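Local atomic coordinates of putative metalloprotease II (Bacteroides fragilis, PDB entry 4ON1), a protein that probably acts as a zinc-dependent metalloendopeptidase related to fragilysin, cleaving peptide bonds with a histidine-bound zinc ion. Residues V73-G78 / S222-V227; E113-I118 / K154-D159. All blocks are in the same frame, centred on the assembly; numbering follows the deposited sequence.

In the fold
Both contacts are buried and set a helix against a strand. The centre of contact 1 lies about 7 Å and that of contact 2 about 18 Å from the centre of the chain; their centres are 19 Å apart, and they do not touch. Contact 2 stays inside the fragilysin-like N-terminal region and pairs methionine with isoleucine, flanked by arginine salt bridges. Contact 1 leads from that region to helix 217-230, where a leucine lies beside a buried glutamine and touches an isoleucine more loosely. Glu-217, the first residue of that helix, forms a salt bridge with Arg-114 of contact 2. Along the chain, contact 2 is nested within the loop that contact 1 closes.

Contact 1. Residues V73-G78 / S222-V227; sequences VYLFEG and SQIQAV
Leu-75 and Gln-225 mark the nearest backbone approach, 7.0 Å from CA to CA, where strand 73-78 passes helix 222-227 at 55° with the axes 10.0 Å apart. The leucine does most of the touching from the strand side. With CG anti to its own carbonyl carbon (chi1 -59°), it extends toward the helix and lays CD1 4.1 Å from CA of Gln-225, so one methyl rests at the root of the glutamine. The other methyl, CD2, lies 4.1 Å from CD of Gln-225, close to the amide end. The two side chains thus run alongside each other in opposite senses, and a bend at chi2 of Gln-225 (103°) brings its amide back to the strand, near the carbonyl of Phe-76. This is where the N-terminal region of the fragilysin type meets helix 217-230, whose Gln-223 hydrogen-bonds Leu-332 N in the first turn of helix 331-340, which bears the zinc ligands His-334 and His-338, and His-328 O just before it. Ile-224 makes a looser apolar touch, its CG2 4.4 Å from CD1 of Leu-75, and otherwise packs on Tyr-244 and Ile-246 of strand 240-248. Both Leu-75 and Gln-225 also touch Ile-61 of strand 52-68. The ring of Phe-76 leaves on the far side of the strand, against Leu-88 and Ile-38.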
loop_
_atom_site.group_PDB
_atom_site.type_symbol
_atom_site.label_atom_id
_atom_site.label_comp_id
_atom_site.label_asym_id
_atom_site.label_seq_id
_atom_site.Cartn_x
_atom_site.Cartn_y
_atom_site.Cartn_z
ATOM N N VAL A 73 -8.339 -8.130 -6.853
ATOM C CA VAL A 73 -8.667 -6.874 -6.184
ATOM C C VAL A 73 -8.417 -5.743 -7.178
ATOM O O VAL A 73 -7.451 -5.784 -7.931
ATOM C CB VAL A 73 -7.822 -6.648 -4.907
ATOM C CG1 VAL A 73 -8.131 -5.285 -4.290
ATOM C CG2 VAL A 73 -8.050 -7.769 -3.895
ATOM N N TYR A 74 -9.309 -4.762 -7.215
ATOM C CA TYR A 74 -9.230 -3.719 -8.225
ATOM C C TYR A 74 -8.905 -2.358 -7.608
ATOM O O TYR A 74 -9.328 -2.044 -6.494
ATOM C CB TYR A 74 -10.536 -3.663 -9.028
ATOM C CG TYR A 74 -10.885 -4.974 -9.711
ATOM C CD1 TYR A 74 -10.183 -5.404 -10.834
ATOM C CD2 TYR A 74 -11.898 -5.790 -9.220
ATOM C CE1 TYR A 74 -10.491 -6.604 -11.459
ATOM C CE2 TYR A 74 -12.214 -6.996 -9.837
ATOM C CZ TYR A 74 -11.509 -7.393 -10.953
ATOM O OH TYR A 74 -11.825 -8.581 -11.567
ATOM N N LEU A 75 -8.109 -1.577 -8.327
ATOM C CA LEU A 75 -7.731 -0.246 -7.882
ATOM C C LEU A 75 -8.409 0.797 -8.760
ATOM O O LEU A 75 -8.669 0.556 -9.937
ATOM C CB LEU A 75 -6.209 -0.066 -7.926
ATOM C CG LEU A 75 -5.358 -1.017 -7.083
ATOM C CD1 LEU A 75 -3.878 -0.647 -7.163
ATOM C CD2 LEU A 75 -5.820 -0.987 -5.637
ATOM N N PHE A 76 -8.692 1.956 -8.176
ATOM C CA PHE A 76 -9.337 3.045 -8.895
ATOM C C PHE A 76 -8.657 4.338 -8.495
ATOM O O PHE A 76 -8.111 4.426 -7.398
ATOM C CB PHE A 76 -10.832 3.119 -8.577
ATOM C CG PHE A 76 -11.564 1.822 -8.766
ATOM C CD1 PHE A 76 -12.284 1.582 -9.931
ATOM C CD2 PHE A 76 -11.553 0.851 -7.769
ATOM C CE1 PHE A 76 -12.974 0.392 -10.110
ATOM C CE2 PHE A 76 -12.237 -0.345 -7.937
ATOM C CZ PHE A 76 -12.948 -0.575 -9.111
ATOM N N GLU A 77 -8.681 5.330 -9.379
ATOM C CA GLU A 77 -8.117 6.632 -9.057
ATOM C C GLU A 77 -8.846 7.782 -9.751
ATOM O O GLU A 77 -9.459 7.612 -10.812
ATOM C CB GLU A 77 -6.629 6.680 -9.422
ATOM C CG GLU A 77 -6.354 6.653 -10.916
ATOM C CD GLU A 77 -4.865 6.606 -11.233
ATOM O OE1 GLU A 77 -4.046 6.804 -10.309
ATOM O OE2 GLU A 77 -4.516 6.364 -12.410
ATOM N N GLY A 78 -8.775 8.949 -9.118
ATOM C CA GLY A 78 -9.294 10.193 -9.655
ATOM C C GLY A 78 -8.525 10.653 -10.871
ATOM O O GLY A 78 -7.335 10.362 -11.010
ATOM N N SER A 222 -4.018 -0.953 0.482
ATOM C CA SER A 222 -3.734 0.485 0.548
ATOM C C SER A 222 -2.240 0.754 0.345
ATOM O O SER A 222 -1.870 1.705 -0.342
ATOM C CB SER A 222 -4.186 1.093 1.880
ATOM O OG SER A 222 -5.596 1.067 2.004
ATOM N N GLN A 223 -1.383 -0.084 0.930
ATOM C CA GLN A 223 0.059 0.029 0.695
ATOM C C GLN A 223 0.396 -0.209 -0.777
ATOM O O GLN A 223 1.259 0.463 -1.348
ATOM C CB GLN A 223 0.836 -0.964 1.556
ATOM C CG GLN A 223 0.747 -0.733 3.067
ATOM C CD GLN A 223 1.748 0.296 3.555
ATOM O OE1 GLN A 223 2.754 0.553 2.895
ATOM N NE2 GLN A 223 1.494 0.865 4.729
ATOM N N ILE A 224 -0.292 -1.179 -1.375
ATOM C CA ILE A 224 -0.096 -1.539 -2.777
ATOM C C ILE A 224 -0.477 -0.394 -3.704
ATOM O O ILE A 224 0.181 -0.147 -4.717
ATOM C CB ILE A 224 -0.931 -2.778 -3.156
ATOM C CG1 ILE A 224 -0.296 -4.051 -2.598
ATOM C CG2 ILE A 224 -1.086 -2.891 -4.652
ATOM C CD1 ILE A 224 -1.222 -5.262 -2.710
ATOM N N GLN A 225 -1.560 0.289 -3.356
ATOM C CA GLN A 225 -2.022 1.432 -4.122
ATOM C C GLN A 225 -0.922 2.494 -4.209
ATOM O O GLN A 225 -0.666 3.056 -5.274
ATOM C CB GLN A 225 -3.284 2.002 -3.480
ATOM C CG GLN A 225 -3.827 3.239 -4.138
ATOM C CD GLN A 225 -5.034 2.935 -4.984
ATOM O OE1 GLN A 225 -6.149 2.757 -4.475
ATOM N NE2 GLN A 225 -4.821 2.859 -6.291
ATOM N N ALA A 226 -0.265 2.750 -3.083
ATOM C CA ALA A 226 0.850 3.694 -3.049
ATOM C C ALA A 226 2.032 3.219 -3.902
ATOM O O ALA A 226 2.641 4.021 -4.616
ATOM C CB ALA A 226 1.289 3.936 -1.621
ATOM N N VAL A 227 2.345 1.923 -3.850
ATOM C CA VAL A 227 3.389 1.386 -4.718
ATOM C C VAL A 227 3.034 1.668 -6.164
ATOM O O VAL A 227 3.863 2.153 -6.937
ATOM C CB VAL A 227 3.571 -0.131 -4.567
ATOM C CG1 VAL A 227 4.687 -0.613 -5.495
ATOM C CG2 VAL A 227 3.879 -0.502 -3.120
#

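Contact 2. Residues E113-I118 / K154-D159; sequences ERMAEI and KNIRID
Met-115 reaches down from helix 113-118 and sets its terminal methyl against Ile-156, with CE 3.5 Å from CG1. The arrangement is a helix laid over antiparallel strands in the fragilysin-like N-terminal domain: strand 153-159 runs between strands 102-109 and 138-142, and the helix follows it at only 23°, the axes 9.3 Å apart. The methionine carries nearly all of the helix's share. Its CG stands anti to the backbone N (chi1 179°), and further bends about CB-CG and CG-SD fold the chain so that the sulfur passes over the strand backbone before CE turns to the isoleucine. On that path SD lies 4.1 Å from the carbonyl O of Lys-154 and 4.3 Å from CA of Asn-155. Ile-156 meets CE with its longer branch, while its side chain also touches Ala-119 one turn further along the helix and Cys-140 on the neighbouring strand.

The same strand carries a classic beta bulge, in which Lys-154 and Asn-155 both face Asn-141. Asn-155 starts out away from the helix, and its amide is held at both ends: OD1 accepts from Asn-141 ND2, and ND2 donates to the carbonyls of Arg-24 and Met-26. At the flank of the helix Arg-114 salt-bridges Glu-217 through NH2, which ties helix 112-126 to helix 217-230. CD1 of Ile-118 sits over the rim of one face of the Arg-114 guanidinium, 3.7 Å above the plane. At the edge of that same group, NH1 of Arg-114 donates nearly in plane to the anti lone pair of Glu-117 OE2, 2.8 Å away.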
loop_
_atom_site.group_PDB
_atom_site.type_symbol
_atom_site.label_atom_id
_atom_site.label_comp_id
_atom_site.label_asym_id
_atom_site.label_seq_id
_atom_site.Cartn_x
_atom_site.Cartn_y
_atom_site.Cartn_z
ATOM N N GLU A 113 -19.031 -9.130 11.222
ATOM C CA GLU A 113 -18.118 -9.502 12.301
ATOM C C GLU A 113 -16.724 -8.968 12.014
ATOM O O GLU A 113 -16.085 -8.390 12.894
ATOM C CB GLU A 113 -18.055 -11.018 12.513
ATOM C CG GLU A 113 -19.377 -11.686 12.839
ATOM C CD GLU A 113 -19.203 -13.159 13.168
ATOM O OE1 GLU A 113 -18.187 -13.507 13.812
ATOM O OE2 GLU A 113 -20.080 -13.965 12.791
ATOM N N ARG A 114 -16.240 -9.183 10.795
ATOM C CA ARG A 114 -14.912 -8.687 10.443
ATOM C C ARG A 114 -14.889 -7.169 10.580
ATOM O O ARG A 114 -13.928 -6.608 11.108
ATOM C CB ARG A 114 -14.510 -9.107 9.025
ATOM C CG ARG A 114 -13.032 -8.812 8.680
ATOM C CD ARG A 114 -12.059 -9.478 9.656
ATOM N NE ARG A 114 -10.662 -9.110 9.405
ATOM C CZ ARG A 114 -9.742 -8.990 10.362
ATOM N NH1 ARG A 114 -10.074 -9.212 11.623
ATOM N NH2 ARG A 114 -8.496 -8.652 10.064
ATOM N N MET A 115 -15.946 -6.501 10.123
ATOM C CA MET A 115 -16.011 -5.046 10.268
ATOM C C MET A 115 -15.868 -4.625 11.732
ATOM O O MET A 115 -15.162 -3.665 12.046
ATOM C CB MET A 115 -17.317 -4.487 9.696
ATOM C CG MET A 115 -17.451 -2.968 9.829
ATOM S SD MET A 115 -16.696 -2.013 8.486
ATOM C CE MET A 115 -15.013 -1.817 9.069
ATOM N N ALA A 116 -16.518 -5.367 12.624
ATOM C CA ALA A 116 -16.455 -5.064 14.050
ATOM C C ALA A 116 -15.034 -5.252 14.568
ATOM O O ALA A 116 -14.540 -4.445 15.360
ATOM C CB ALA A 116 -17.439 -5.946 14.840
ATOM N N GLU A 117 -14.373 -6.311 14.113
ATOM C CA GLU A 117 -12.987 -6.555 14.503
ATOM C C GLU A 117 -12.073 -5.436 14.008
ATOM O O GLU A 117 -11.178 -4.987 14.728
ATOM C CB GLU A 117 -12.514 -7.910 13.979
ATOM C CG GLU A 117 -13.196 -9.094 14.661
ATOM C CD GLU A 117 -12.984 -10.407 13.929
ATOM O OE1 GLU A 117 -13.628 -11.403 14.319
ATOM O OE2 GLU A 117 -12.177 -10.448 12.973
ATOM N N ILE A 118 -12.304 -4.981 12.782
ATOM C CA ILE A 118 -11.501 -3.898 12.226
ATOM C C ILE A 118 -11.704 -2.610 13.027
ATOM O O ILE A 118 -10.744 -1.914 13.362
ATOM C CB ILE A 118 -11.844 -3.636 10.754
ATOM C CG1 ILE A 118 -11.499 -4.855 9.892
ATOM C CG2 ILE A 118 -11.063 -2.424 10.245
ATOM C CD1 ILE A 118 -10.010 -5.218 9.903
ATOM N N LYS A 154 -21.367 0.466 10.024
ATOM C CA LYS A 154 -21.505 0.574 8.572
ATOM C C LYS A 154 -20.147 0.760 7.889
ATOM O O LYS A 154 -19.804 0.068 6.925
ATOM C CB LYS A 154 -22.416 1.763 8.228
ATOM C CG LYS A 154 -23.768 1.759 8.950
ATOM C CD LYS A 154 -24.871 1.200 8.082
ATOM C CE LYS A 154 -25.728 2.314 7.519
ATOM N NZ LYS A 154 -26.601 1.836 6.411
ATOM N N ASN A 155 -19.395 1.731 8.392
ATOM C CA ASN A 155 -18.078 2.065 7.873
ATOM C C ASN A 155 -17.176 2.666 8.938
ATOM O O ASN A 155 -17.634 3.048 10.017
ATOM C CB ASN A 155 -18.207 3.044 6.713
ATOM C CG ASN A 155 -18.827 4.354 7.137
ATOM O OD1 ASN A 155 -18.161 5.207 7.735
ATOM N ND2 ASN A 155 -20.112 4.529 6.829
ATOM N N ILE A 156 -15.900 2.776 8.599
ATOM C CA ILE A 156 -14.903 3.399 9.449
ATOM C C ILE A 156 -14.251 4.529 8.663
ATOM O O ILE A 156 -13.891 4.351 7.504
ATOM C CB ILE A 156 -13.812 2.406 9.894
ATOM C CG1 ILE A 156 -14.422 1.244 10.667
ATOM C CG2 ILE A 156 -12.804 3.096 10.764
ATOM C CD1 ILE A 156 -15.260 1.684 11.816
ATOM N N ARG A 157 -14.114 5.688 9.298
ATOM C CA ARG A 157 -13.472 6.851 8.693
ATOM C C ARG A 157 -12.218 7.202 9.488
ATOM O O ARG A 157 -12.303 7.574 10.655
ATOM C CB ARG A 157 -14.448 8.029 8.668
ATOM C CG ARG A 157 -13.925 9.309 8.046
ATOM C CD ARG A 157 -14.852 10.446 8.421
ATOM N NE ARG A 157 -14.638 11.643 7.618
ATOM C CZ ARG A 157 -13.734 12.575 7.894
ATOM N NH1 ARG A 157 -12.937 12.440 8.946
ATOM N NH2 ARG A 157 -13.627 13.641 7.109
ATOM N N ILE A 158 -11.059 7.068 8.856
ATOM C CA ILE A 158 -9.783 7.298 9.524
ATOM C C ILE A 158 -9.084 8.521 8.943
ATOM O O ILE A 158 -8.901 8.612 7.730
ATOM C CB ILE A 158 -8.837 6.096 9.384
ATOM C CG1 ILE A 158 -9.540 4.804 9.789
ATOM C CG2 ILE A 158 -7.587 6.312 10.230
ATOM C CD1 ILE A 158 -9.818 4.742 11.276
ATOM N N ASP A 159 -8.677 9.450 9.801
ATOM C CA ASP A 159 -7.877 10.574 9.337
ATOM C C ASP A 159 -6.403 10.171 9.328
ATOM O O ASP A 159 -5.754 10.153 10.371
ATOM C CB ASP A 159 -8.103 11.800 10.224
ATOM C CG ASP A 159 -7.610 13.086 9.584
ATOM O OD1 ASP A 159 -8.284 14.124 9.757
ATOM O OD2 ASP A 159 -6.553 13.065 8.917
#